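Local coordinates for DNA ligase (Aquifex aeolicus, PDB 3QWU), which probably joins nucleic acid ends in an ATP-dependent reaction and binds adenosine and calcium ions, at residues F49-Y54 with F157-N163; L9-A13 with Y36-P40; H329-R335 with E347-L353. All blocks are in the same frame, centred on the assembly; numbering follows the deposited sequence.

Contact 1 of 3, residues F49-Y54 with F157-N163. With ADN (adenosine), chain C.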
loop_
_atom_site.group_PDB
_atom_site.type_symbol
_atom_site.label_atom_id
_atom_site.label_comp_id
_atom_site.label_asym_id
_atom_site.label_seq_id
_atom_site.Cartn_x
_atom_site.Cartn_y
_atom_site.Cartn_z
ATOM N N PHE A 49 -31.498 0.460 -26.562
ATOM C CA PHE A 49 -30.666 -0.704 -26.284
ATOM C C PHE A 49 -29.747 -0.556 -25.078
ATOM O O PHE A 49 -29.495 0.555 -24.619
ATOM C CB PHE A 49 -29.797 -1.060 -27.494
ATOM C CG PHE A 49 -29.070 0.095 -28.076
ATOM C CD1 PHE A 49 -29.612 0.795 -29.168
ATOM C CD2 PHE A 49 -27.836 0.494 -27.542
ATOM C CE1 PHE A 49 -28.938 1.871 -29.717
ATOM C CE2 PHE A 49 -27.143 1.574 -28.078
ATOM C CZ PHE A 49 -27.671 2.269 -29.168
ATOM N N ILE A 50 -29.268 -1.702 -24.585
ATOM C CA ILE A 50 -28.249 -1.743 -23.566
ATOM C C ILE A 50 -26.849 -2.111 -24.165
ATOM O O ILE A 50 -26.720 -2.977 -25.052
ATOM C CB ILE A 50 -28.614 -2.687 -22.419
ATOM C CG1 ILE A 50 -29.911 -2.198 -21.759
ATOM C CG2 ILE A 50 -27.429 -2.757 -21.409
ATOM C CD1 ILE A 50 -30.610 -3.241 -20.895
ATOM N N ILE A 51 -25.836 -1.382 -23.712
ATOM C CA ILE A 51 -24.468 -1.684 -24.073
ATOM C C ILE A 51 -23.914 -2.215 -22.791
ATOM O O ILE A 51 -23.746 -1.466 -21.823
ATOM C CB ILE A 51 -23.665 -0.461 -24.560
ATOM C CG1 ILE A 51 -24.431 0.313 -25.646
ATOM C CG2 ILE A 51 -22.308 -0.934 -25.081
ATOM C CD1 ILE A 51 -24.422 -0.365 -27.026
ATOM N N TRP A 52 -23.684 -3.524 -22.758
ATOM C CA TRP A 52 -23.191 -4.142 -21.541
ATOM C C TRP A 52 -21.752 -3.706 -21.339
ATOM O O TRP A 52 -21.041 -3.435 -22.308
ATOM C CB TRP A 52 -23.346 -5.669 -21.559
ATOM C CG TRP A 52 -24.766 -6.081 -21.277
ATOM C CD1 TRP A 52 -25.804 -6.164 -22.182
ATOM C CD2 TRP A 52 -25.318 -6.444 -20.014
ATOM N NE1 TRP A 52 -26.956 -6.561 -21.549
ATOM C CE2 TRP A 52 -26.683 -6.737 -20.218
ATOM C CE3 TRP A 52 -24.797 -6.561 -18.730
ATOM C CZ2 TRP A 52 -27.518 -7.140 -19.176
ATOM C CZ3 TRP A 52 -25.626 -6.957 -17.701
ATOM C CH2 TRP A 52 -26.960 -7.240 -17.923
ATOM N N GLY A 53 -21.409 -3.553 -20.063
ATOM C CA GLY A 53 -20.065 -3.241 -19.605
ATOM C C GLY A 53 -19.085 -4.340 -19.981
ATOM O O GLY A 53 -19.484 -5.473 -20.136
ATOM N N TYR A 54 -17.814 -3.982 -20.176
ATOM C CA TYR A 54 -16.790 -4.986 -20.498
ATOM C C TYR A 54 -16.486 -5.650 -19.199
ATOM O O TYR A 54 -16.278 -4.961 -18.219
ATOM C CB TYR A 54 -15.513 -4.383 -21.095
ATOM C CG TYR A 54 -14.676 -5.427 -21.756
ATOM C CD1 TYR A 54 -13.584 -5.980 -21.115
ATOM C CD2 TYR A 54 -14.966 -5.852 -23.007
ATOM C CE1 TYR A 54 -12.797 -6.957 -21.723
ATOM C CE2 TYR A 54 -14.174 -6.804 -23.640
ATOM C CZ TYR A 54 -13.114 -7.367 -22.976
ATOM O OH TYR A 54 -12.361 -8.288 -23.609
ATOM N N PHE A 157 -10.143 -6.088 -30.088
ATOM C CA PHE A 157 -9.885 -7.370 -29.442
ATOM C C PHE A 157 -11.171 -8.151 -29.141
ATOM O O PHE A 157 -11.118 -9.338 -28.738
ATOM C CB PHE A 157 -9.073 -7.171 -28.143
ATOM C CG PHE A 157 -9.728 -6.284 -27.119
ATOM C CD1 PHE A 157 -10.817 -6.698 -26.404
ATOM C CD2 PHE A 157 -9.256 -5.009 -26.878
ATOM C CE1 PHE A 157 -11.414 -5.803 -25.467
ATOM C CE2 PHE A 157 -9.870 -4.161 -25.966
ATOM C CZ PHE A 157 -10.945 -4.553 -25.285
ATOM N N ASP A 158 -12.336 -7.517 -29.281
ATOM C CA ASP A 158 -13.589 -8.259 -29.064
ATOM C C ASP A 158 -14.782 -7.601 -29.789
ATOM O O ASP A 158 -14.710 -6.429 -30.205
ATOM C CB ASP A 158 -13.861 -8.464 -27.527
ATOM C CG ASP A 158 -13.194 -9.772 -26.938
ATOM O OD1 ASP A 158 -13.299 -10.858 -27.593
ATOM O OD2 ASP A 158 -12.591 -9.714 -25.821
ATOM N N PHE A 159 -15.836 -8.385 -29.993
ATOM C CA PHE A 159 -17.138 -7.837 -30.331
ATOM C C PHE A 159 -18.134 -8.338 -29.316
ATOM O O PHE A 159 -18.083 -9.488 -28.883
ATOM C CB PHE A 159 -17.632 -8.278 -31.709
ATOM C CG PHE A 159 -16.807 -7.776 -32.859
ATOM C CD1 PHE A 159 -17.000 -6.522 -33.358
ATOM C CD2 PHE A 159 -15.865 -8.596 -33.468
ATOM C CE1 PHE A 159 -16.249 -6.085 -34.418
ATOM C CE2 PHE A 159 -15.106 -8.142 -34.559
ATOM C CZ PHE A 159 -15.274 -6.891 -34.998
ATOM N N MET A 160 -19.005 -7.439 -28.904
ATOM C CA MET A 160 -20.137 -7.767 -28.117
ATOM C C MET A 160 -21.299 -7.433 -28.994
ATOM O O MET A 160 -21.095 -7.023 -30.128
ATOM C CB MET A 160 -20.111 -6.958 -26.833
ATOM C CG MET A 160 -19.020 -7.452 -25.887
ATOM S SD MET A 160 -18.868 -6.544 -24.342
ATOM C CE MET A 160 -20.351 -7.031 -23.421
ATOM N N LYS A 161 -22.508 -7.595 -28.475
ATOM C CA LYS A 161 -23.722 -7.291 -29.183
ATOM C C LYS A 161 -24.642 -6.464 -28.294
ATOM O O LYS A 161 -24.744 -6.715 -27.124
ATOM C CB LYS A 161 -24.440 -8.622 -29.562
ATOM C CG LYS A 161 -24.093 -9.176 -30.962
ATOM C CD LYS A 161 -24.741 -10.556 -31.316
ATOM C CE LYS A 161 -25.034 -10.661 -32.845
ATOM N NZ LYS A 161 -24.958 -12.059 -33.434
ATOM N N LYS A 162 -25.361 -5.518 -28.862
ATOM C CA LYS A 162 -26.356 -4.776 -28.100
ATOM C C LYS A 162 -27.311 -5.716 -27.344
ATOM O O LYS A 162 -27.783 -6.730 -27.897
ATOM C CB LYS A 162 -27.214 -3.875 -29.029
ATOM C CG LYS A 162 -26.581 -2.506 -29.361
ATOM C CD LYS A 162 -27.245 -1.868 -30.582
ATOM C CE LYS A 162 -26.472 -0.638 -31.091
ATOM N NZ LYS A 162 -26.917 -0.246 -32.453
ATOM N N ASN A 163 -27.623 -5.348 -26.113
ATOM C CA ASN A 163 -28.593 -6.102 -25.304
ATOM C C ASN A 163 -28.112 -7.502 -24.865
ATOM O O ASN A 163 -28.936 -8.321 -24.492
ATOM C CB ASN A 163 -29.933 -6.257 -26.053
ATOM C CG ASN A 163 -30.521 -4.938 -26.493
ATOM O OD1 ASN A 163 -30.658 -4.038 -25.688
ATOM N ND2 ASN A 163 -30.905 -4.827 -27.768
HETATM O "O5'" ADN C . -9.078 -6.017 -18.089
HETATM C "C5'" ADN C . -8.125 -6.187 -19.139
HETATM C "C4'" ADN C . -8.086 -4.931 -20.001
HETATM O "O4'" ADN C . -6.991 -4.977 -20.966
HETATM C "C3'" ADN C . -9.363 -4.796 -20.820
HETATM O "O3'" ADN C . -10.416 -4.079 -20.180
HETATM C "C2'" ADN C . -8.902 -4.129 -22.111
HETATM O "O2'" ADN C . -9.201 -2.743 -22.099
HETATM C "C1'" ADN C . -7.391 -4.334 -22.194
HETATM N N9 ADN C . -6.963 -5.187 -23.313
HETATM C C8 ADN C . -5.862 -4.943 -24.062
HETATM N N7 ADN C . -5.680 -5.878 -25.025
HETATM C C5 ADN C . -6.694 -6.765 -24.850
HETATM C C6 ADN C . -7.074 -8.021 -25.504
HETATM N N6 ADN C . -6.302 -8.451 -26.542
HETATM N N1 ADN C . -8.211 -8.657 -25.083
HETATM C C2 ADN C . -8.937 -8.176 -24.033
HETATM N N3 ADN C . -8.615 -7.034 -23.360
HETATM C C4 ADN C . -7.539 -6.307 -23.736
#
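How an edge strand and the loop that follows it can serve an adenosine pocket at one end and a neighbouring sheet at the other is illustrated by residues 157-163 of this RNA ligase-type adenylation domain. Phe157 and Asp158 form a classic beta bulge opposite Cys130, so that both side chains point toward residues 49-54. One face of the Phe157 ring receives the adenosine base (Phe157 CD1 to ADN C2, 3.4 Å), while its edge meets the face of Tyr54 in an offset edge-to-face pair, with centroids 5.3 Å apart and planes at 80°. Asp158 OD2 then accepts a 2.6 Å hydrogen bond from Tyr54 OH; the same carboxylate forms salt bridges with Lys219, Arg227 and Lys173, which makes it the hub of a charged cluster beside the pocket. Met160 fills the middle, its SD in an oblique Met-aromatic contact with Tyr54 and its CE 3.8 Å from Trp52 CB. Beyond the strand, Lys162 lies over the face of Phe49: CE is 3.6 Å from the ring centroid in a CH-pi contact, and NZ adds a cation-pi interaction while hydrogen-bonding to the carbonyls of Pro125 and Lys90. Asn163, at positive phi, offers Ile50 both a backbone donor and a side-chain acceptor: Asn163 N binds Ile50 O at 2.8 Å, and Ile50 N binds Asn163 OD1 at 2.9 Å.

Contact 2 of 3, residues L9-A13 with Y36-P40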
loop_
_atom_site.group_PDB
_atom_site.type_symbol
_atom_site.label_atom_id
_atom_site.label_comp_id
_atom_site.label_asym_id
_atom_site.label_seq_id
_atom_site.Cartn_x
_atom_site.Cartn_y
_atom_site.Cartn_z
ATOM N N LEU A 9 -34.357 -3.546 -10.268
ATOM C CA LEU A 9 -32.929 -3.652 -10.051
ATOM C C LEU A 9 -32.344 -2.251 -10.290
ATOM O O LEU A 9 -31.570 -1.751 -9.469
ATOM C CB LEU A 9 -32.306 -4.735 -10.950
ATOM C CG LEU A 9 -31.093 -5.480 -10.356
ATOM C CD1 LEU A 9 -30.993 -6.943 -10.837
ATOM C CD2 LEU A 9 -29.820 -4.725 -10.661
ATOM N N VAL A 10 -32.780 -1.598 -11.371
ATOM C CA VAL A 10 -32.332 -0.235 -11.696
ATOM C C VAL A 10 -32.818 0.798 -10.670
ATOM O O VAL A 10 -32.065 1.688 -10.269
ATOM C CB VAL A 10 -32.766 0.182 -13.135
ATOM C CG1 VAL A 10 -32.421 1.645 -13.420
ATOM C CG2 VAL A 10 -32.111 -0.723 -14.189
ATOM N N LYS A 11 -34.065 0.659 -10.227
ATOM C CA LYS A 11 -34.621 1.522 -9.182
ATOM C C LYS A 11 -33.798 1.477 -7.879
ATOM O O LYS A 11 -33.552 2.523 -7.266
ATOM C CB LYS A 11 -36.077 1.140 -8.916
ATOM C CG LYS A 11 -36.842 2.083 -7.967
ATOM C CD LYS A 11 -38.289 1.634 -7.796
ATOM C CE LYS A 11 -39.246 2.808 -7.630
ATOM N NZ LYS A 11 -40.653 2.377 -7.839
ATOM N N GLU A 12 -33.368 0.284 -7.463
ATOM C CA GLU A 12 -32.611 0.139 -6.210
ATOM C C GLU A 12 -31.214 0.713 -6.364
ATOM O O GLU A 12 -30.690 1.309 -5.421
ATOM C CB GLU A 12 -32.537 -1.328 -5.737
ATOM C CG GLU A 12 -31.980 -1.533 -4.288
ATOM C CD GLU A 12 -33.026 -1.339 -3.160
ATOM O OE1 GLU A 12 -33.992 -2.131 -3.060
ATOM O OE2 GLU A 12 -32.865 -0.410 -2.338
ATOM N N ALA A 13 -30.617 0.550 -7.545
ATOM C CA ALA A 13 -29.266 1.070 -7.783
ATOM C C ALA A 13 -29.247 2.590 -7.988
ATOM O O ALA A 13 -28.217 3.219 -7.759
ATOM C CB ALA A 13 -28.611 0.361 -8.957
ATOM N N TYR A 36 -22.973 -4.046 -9.698
ATOM C CA TYR A 36 -24.155 -4.201 -8.865
ATOM C C TYR A 36 -24.902 -5.476 -9.277
ATOM O O TYR A 36 -25.372 -5.593 -10.423
ATOM C CB TYR A 36 -25.059 -2.960 -8.971
ATOM C CG TYR A 36 -26.232 -2.951 -7.987
ATOM C CD1 TYR A 36 -27.541 -2.804 -8.437
ATOM C CD2 TYR A 36 -26.022 -3.096 -6.599
ATOM C CE1 TYR A 36 -28.615 -2.798 -7.542
ATOM C CE2 TYR A 36 -27.092 -3.092 -5.699
ATOM C CZ TYR A 36 -28.386 -2.947 -6.175
ATOM O OH TYR A 36 -29.463 -2.938 -5.303
ATOM N N LYS A 37 -24.983 -6.425 -8.341
ATOM C CA LYS A 37 -25.750 -7.654 -8.532
ATOM C C LYS A 37 -25.460 -8.273 -9.913
ATOM O O LYS A 37 -26.385 -8.506 -10.723
ATOM C CB LYS A 37 -27.259 -7.387 -8.333
ATOM C CG LYS A 37 -27.823 -7.816 -6.957
ATOM C CD LYS A 37 -29.278 -8.359 -7.062
ATOM C CE LYS A 37 -29.484 -9.656 -6.243
ATOM N NZ LYS A 37 -28.549 -10.767 -6.658
ATOM N N ASP A 38 -24.159 -8.490 -10.166
ATOM C CA ASP A 38 -23.634 -9.140 -11.401
ATOM C C ASP A 38 -23.681 -8.292 -12.686
ATOM O O ASP A 38 -23.140 -8.729 -13.705
ATOM C CB ASP A 38 -24.319 -10.501 -11.678
ATOM C CG ASP A 38 -24.470 -11.353 -10.424
ATOM O OD1 ASP A 38 -25.529 -11.997 -10.270
ATOM O OD2 ASP A 38 -23.550 -11.366 -9.583
ATOM N N ILE A 39 -24.325 -7.114 -12.653
ATOM C CA ILE A 39 -24.265 -6.158 -13.775
ATOM C C ILE A 39 -22.918 -5.481 -13.747
ATOM O O ILE A 39 -22.629 -4.694 -12.854
ATOM C CB ILE A 39 -25.334 -5.031 -13.683
ATOM C CG1 ILE A 39 -26.756 -5.606 -13.587
ATOM C CG2 ILE A 39 -25.208 -4.042 -14.864
ATOM C CD1 ILE A 39 -27.054 -6.667 -14.583
ATOM N N PRO A 40 -22.067 -5.782 -14.715
ATOM C CA PRO A 40 -20.753 -5.138 -14.644
ATOM C C PRO A 40 -20.830 -3.605 -14.802
ATOM O O PRO A 40 -21.685 -3.087 -15.539
ATOM C CB PRO A 40 -19.981 -5.799 -15.780
ATOM C CG PRO A 40 -20.983 -6.250 -16.726
ATOM C CD PRO A 40 -22.231 -6.565 -15.953
#
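Residues 9-13 are a single turn of helix 7-15, closed by the i to i+4 bond from Ala13 N to Leu9 O (3.1 Å), whereas residues 36-40 belong to the loop between strands 27-32 and 44-45. That loop reverses direction through a type I' beta turn from Tyr36 to Ile39. Lys37 and Asp38 both adopt positive phi, and Tyr36 and Ile39 bond reciprocally, Ile39 N to Tyr36 O at 2.9 Å and Tyr36 N to Ile39 O at 3.2 Å, the pattern of a two-residue hairpin loop. The backbones stay well separated: the CA atoms of Ala13 and Tyr36 are 7.4 Å apart, those of Leu9 and Lys37 8.4 Å, and side chains must fill the gap.

Tyr36 and Leu9 do most of this work. With chi1 in the t well, the Tyr36 ring reaches across to the helix, where CD1 lies 3.4 Å from Ala13 CB and 3.7 Å from Leu9 CD2. Its phenolic end runs along Glu12, with Tyr36 OH 3.1 Å from Glu12 CG, a contact with the methylene carbon. Leu9 reaches the side chains of the turn, its CD2 4.3 Å from Ile39 CG1 and 4.4 Å from Lys37 CB. Ile39 in turn touches Ile5, Phe32 and Trp52, so the small cluster continues into the interior of the N-terminal part of the fold.

No hydrogen bond or salt bridge crosses between these segments. The helix is therefore held against the turn by apolar side-chain contacts, with the charged groups of Glu12 and Lys37 directed away from the interface.

Contact 3 of 3, residues H329-R335 with E347-L353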
loop_
_atom_site.group_PDB
_atom_site.type_symbol
_atom_site.label_atom_id
_atom_site.label_comp_id
_atom_site.label_asym_id
_atom_site.label_seq_id
_atom_site.Cartn_x
_atom_site.Cartn_y
_atom_site.Cartn_z
ATOM N N HIS A 329 -9.268 15.581 -5.749
ATOM C CA HIS A 329 -7.860 15.714 -5.273
ATOM C C HIS A 329 -6.875 15.937 -6.458
ATOM O O HIS A 329 -5.722 16.371 -6.266
ATOM C CB HIS A 329 -7.347 14.490 -4.478
ATOM C CG HIS A 329 -8.363 13.803 -3.612
ATOM N ND1 HIS A 329 -8.939 14.398 -2.505
ATOM C CD2 HIS A 329 -8.842 12.533 -3.648
ATOM C CE1 HIS A 329 -9.766 13.539 -1.927
ATOM N NE2 HIS A 329 -9.729 12.402 -2.604
ATOM N N ILE A 330 -7.299 15.568 -7.664
ATOM C CA ILE A 330 -6.539 15.849 -8.879
ATOM C C ILE A 330 -7.138 17.101 -9.518
ATOM O O ILE A 330 -8.339 17.157 -9.723
ATOM C CB ILE A 330 -6.642 14.682 -9.886
ATOM C CG1 ILE A 330 -5.828 13.456 -9.443
ATOM C CG2 ILE A 330 -6.168 15.132 -11.222
ATOM C CD1 ILE A 330 -5.772 13.233 -7.916
ATOM N N GLN A 331 -6.311 18.102 -9.804
ATOM C CA GLN A 331 -6.765 19.296 -10.499
ATOM C C GLN A 331 -6.485 19.139 -11.983
ATOM O O GLN A 331 -5.335 18.901 -12.364
ATOM C CB GLN A 331 -6.043 20.552 -9.986
ATOM C CG GLN A 331 -6.378 21.841 -10.748
ATOM C CD GLN A 331 -5.745 23.105 -10.136
ATOM O OE1 GLN A 331 -4.718 23.054 -9.445
ATOM N NE2 GLN A 331 -6.354 24.247 -10.420
ATOM N N VAL A 332 -7.519 19.289 -12.819
ATOM C CA VAL A 332 -7.343 19.388 -14.281
ATOM C C VAL A 332 -7.189 20.850 -14.668
ATOM O O VAL A 332 -7.996 21.717 -14.271
ATOM C CB VAL A 332 -8.479 18.694 -15.026
ATOM C CG1 VAL A 332 -8.253 18.749 -16.551
ATOM C CG2 VAL A 332 -8.602 17.250 -14.536
ATOM N N LYS A 333 -6.087 21.137 -15.339
ATOM C CA LYS A 333 -5.646 22.505 -15.588
ATOM C C LYS A 333 -5.135 22.620 -17.023
ATOM O O LYS A 333 -4.080 22.077 -17.341
ATOM C CB LYS A 333 -4.528 22.893 -14.616
ATOM C CG LYS A 333 -3.903 24.291 -14.844
ATOM C CD LYS A 333 -4.625 25.398 -14.036
ATOM C CE LYS A 333 -4.198 26.854 -14.419
ATOM N NZ LYS A 333 -5.394 27.774 -14.578
ATOM N N GLU A 334 -5.890 23.326 -17.866
ATOM C CA GLU A 334 -5.569 23.485 -19.273
ATOM C C GLU A 334 -4.291 24.275 -19.425
ATOM O O GLU A 334 -4.137 25.271 -18.764
ATOM C CB GLU A 334 -6.722 24.252 -19.973
ATOM C CG GLU A 334 -6.494 24.529 -21.474
ATOM C CD GLU A 334 -7.590 25.386 -22.117
ATOM O OE1 GLU A 334 -8.785 25.046 -21.970
ATOM O OE2 GLU A 334 -7.251 26.385 -22.798
ATOM N N ARG A 335 -3.392 23.863 -20.309
ATOM C CA ARG A 335 -2.257 24.726 -20.694
ATOM C C ARG A 335 -2.495 25.359 -22.055
ATOM O O ARG A 335 -2.468 26.570 -22.177
ATOM C CB ARG A 335 -0.939 23.969 -20.743
ATOM C CG ARG A 335 -0.645 23.107 -19.542
ATOM C CD ARG A 335 0.488 22.113 -19.853
ATOM N NE ARG A 335 1.794 22.745 -19.999
ATOM C CZ ARG A 335 2.639 23.011 -19.000
ATOM N NH1 ARG A 335 2.351 22.714 -17.723
ATOM N NH2 ARG A 335 3.794 23.598 -19.288
ATOM N N GLU A 347 -3.343 20.434 -24.581
ATOM C CA GLU A 347 -2.340 20.022 -23.602
ATOM C C GLU A 347 -2.893 20.363 -22.256
ATOM O O GLU A 347 -3.393 21.456 -22.072
ATOM C CB GLU A 347 -1.014 20.790 -23.764
ATOM C CG GLU A 347 -0.232 20.534 -25.036
ATOM C CD GLU A 347 1.166 21.146 -24.992
ATOM O OE1 GLU A 347 1.687 21.447 -23.893
ATOM O OE2 GLU A 347 1.755 21.314 -26.083
ATOM N N PHE A 348 -2.781 19.462 -21.293
ATOM C CA PHE A 348 -3.290 19.775 -19.968
ATOM C C PHE A 348 -2.554 19.026 -18.875
ATOM O O PHE A 348 -1.899 18.009 -19.122
ATOM C CB PHE A 348 -4.813 19.539 -19.890
ATOM C CG PHE A 348 -5.212 18.098 -19.918
ATOM C CD1 PHE A 348 -5.468 17.454 -21.121
ATOM C CD2 PHE A 348 -5.374 17.375 -18.724
ATOM C CE1 PHE A 348 -5.850 16.094 -21.145
ATOM C CE2 PHE A 348 -5.757 16.028 -18.744
ATOM C CZ PHE A 348 -5.974 15.380 -19.942
ATOM N N ASP A 349 -2.688 19.560 -17.662
ATOM C CA ASP A 349 -2.042 19.020 -16.509
ATOM C C ASP A 349 -3.035 18.324 -15.564
ATOM O O ASP A 349 -4.138 18.835 -15.333
ATOM C CB ASP A 349 -1.319 20.161 -15.796
ATOM C CG ASP A 349 -0.097 20.682 -16.588
ATOM O OD1 ASP A 349 0.397 19.991 -17.533
ATOM O OD2 ASP A 349 0.409 21.779 -16.227
ATOM N N LYS A 350 -2.668 17.138 -15.070
ATOM C CA LYS A 350 -3.282 16.592 -13.863
ATOM C C LYS A 350 -2.291 16.929 -12.726
ATOM O O LYS A 350 -1.155 16.443 -12.714
ATOM C CB LYS A 350 -3.553 15.065 -13.961
ATOM C CG LYS A 350 -4.664 14.652 -14.973
ATOM C CD LYS A 350 -4.743 13.112 -15.277
ATOM C CE LYS A 350 -5.296 12.874 -16.735
ATOM N NZ LYS A 350 -5.897 11.538 -17.006
ATOM N N VAL A 351 -2.705 17.828 -11.839
ATOM C CA VAL A 351 -1.932 18.262 -10.678
ATOM C C VAL A 351 -2.395 17.423 -9.497
ATOM O O VAL A 351 -3.579 17.481 -9.152
ATOM C CB VAL A 351 -2.206 19.788 -10.329
ATOM C CG1 VAL A 351 -1.483 20.219 -9.042
ATOM C CG2 VAL A 351 -1.844 20.737 -11.527
ATOM N N PHE A 352 -1.483 16.664 -8.889
ATOM C CA PHE A 352 -1.766 15.861 -7.692
ATOM C C PHE A 352 -1.578 16.696 -6.417
ATOM O O PHE A 352 -0.452 16.844 -5.915
ATOM C CB PHE A 352 -0.821 14.645 -7.671
ATOM C CG PHE A 352 -1.004 13.732 -8.862
ATOM C CD1 PHE A 352 -1.900 12.674 -8.812
ATOM C CD2 PHE A 352 -0.347 13.996 -10.061
ATOM C CE1 PHE A 352 -2.099 11.868 -9.929
ATOM C CE2 PHE A 352 -0.547 13.200 -11.180
ATOM C CZ PHE A 352 -1.393 12.130 -11.115
ATOM N N LEU A 353 -2.686 17.217 -5.888
ATOM C CA LEU A 353 -2.665 18.214 -4.818
ATOM C C LEU A 353 -2.179 17.647 -3.507
ATOM O O LEU A 353 -1.539 18.353 -2.722
ATOM C CB LEU A 353 -4.075 18.796 -4.557
ATOM C CG LEU A 353 -4.712 19.953 -5.341
ATOM C CD1 LEU A 353 -4.025 20.348 -6.661
ATOM C CD2 LEU A 353 -6.170 19.566 -5.588
#
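Side-chain alternation in an antiparallel beta hairpin is exemplified by strands 330-340 and 343-352 in the C-terminal, OB-clan region of the ligase. Main-chain hydrogen bonds at Gln331-Val351 and Lys333-Asp349 fix the register. On one face, Ile330 (chi1 m) brings CD1 to 4.0 Å from Phe352 CD1, and Val332 (t) sets CG1 3.9 Å from Phe348 CD2. Phe348 takes the p rotamer and also meets Phe306 of strand 303-310, while helix 313-325 covers Val332 and Phe348. Between the two rings, Lys350 extends away from the hairpin partner to the carbonyl of Pro139. The other face carries Gln331, Lys333, Asp349 and Val351. Here Arg335, with chi1 m and chi3 turned to p, folds its guanidinium back along the neighbouring strand, so that NH1 reaches Asp349 OD2 at 2.6 Å in a salt bridge; Asp349 OD1 is hydrogen-bonded to Thr305. Apolar pairs on one face and the Arg335-Asp349 ion pair on the other thus reinforce the main-chain bonding.

Overall arrangement
Contacts 1 and 2 adjoin, their centres being about 17 Å apart and their atoms touching: Trp52 CH2 lies 3.4 Å from Ile39 CD1, and Gly53 O lies 3.8 Å from Pro40 CG. Packing thus runs from the N-terminal helix through the turn at 36-40 to residues 49-54 and so to the adenosine pocket, which only contact 1 enters, through Tyr54 and Phe157. Contact 3 stands apart, its centre about 32 Å from that of contact 1 and 33 Å from that of contact 2, with no touch to either. Its relation is to the metal site: the side chain of Lys350 is about 12 Å from that of Glu143, a calcium ligand.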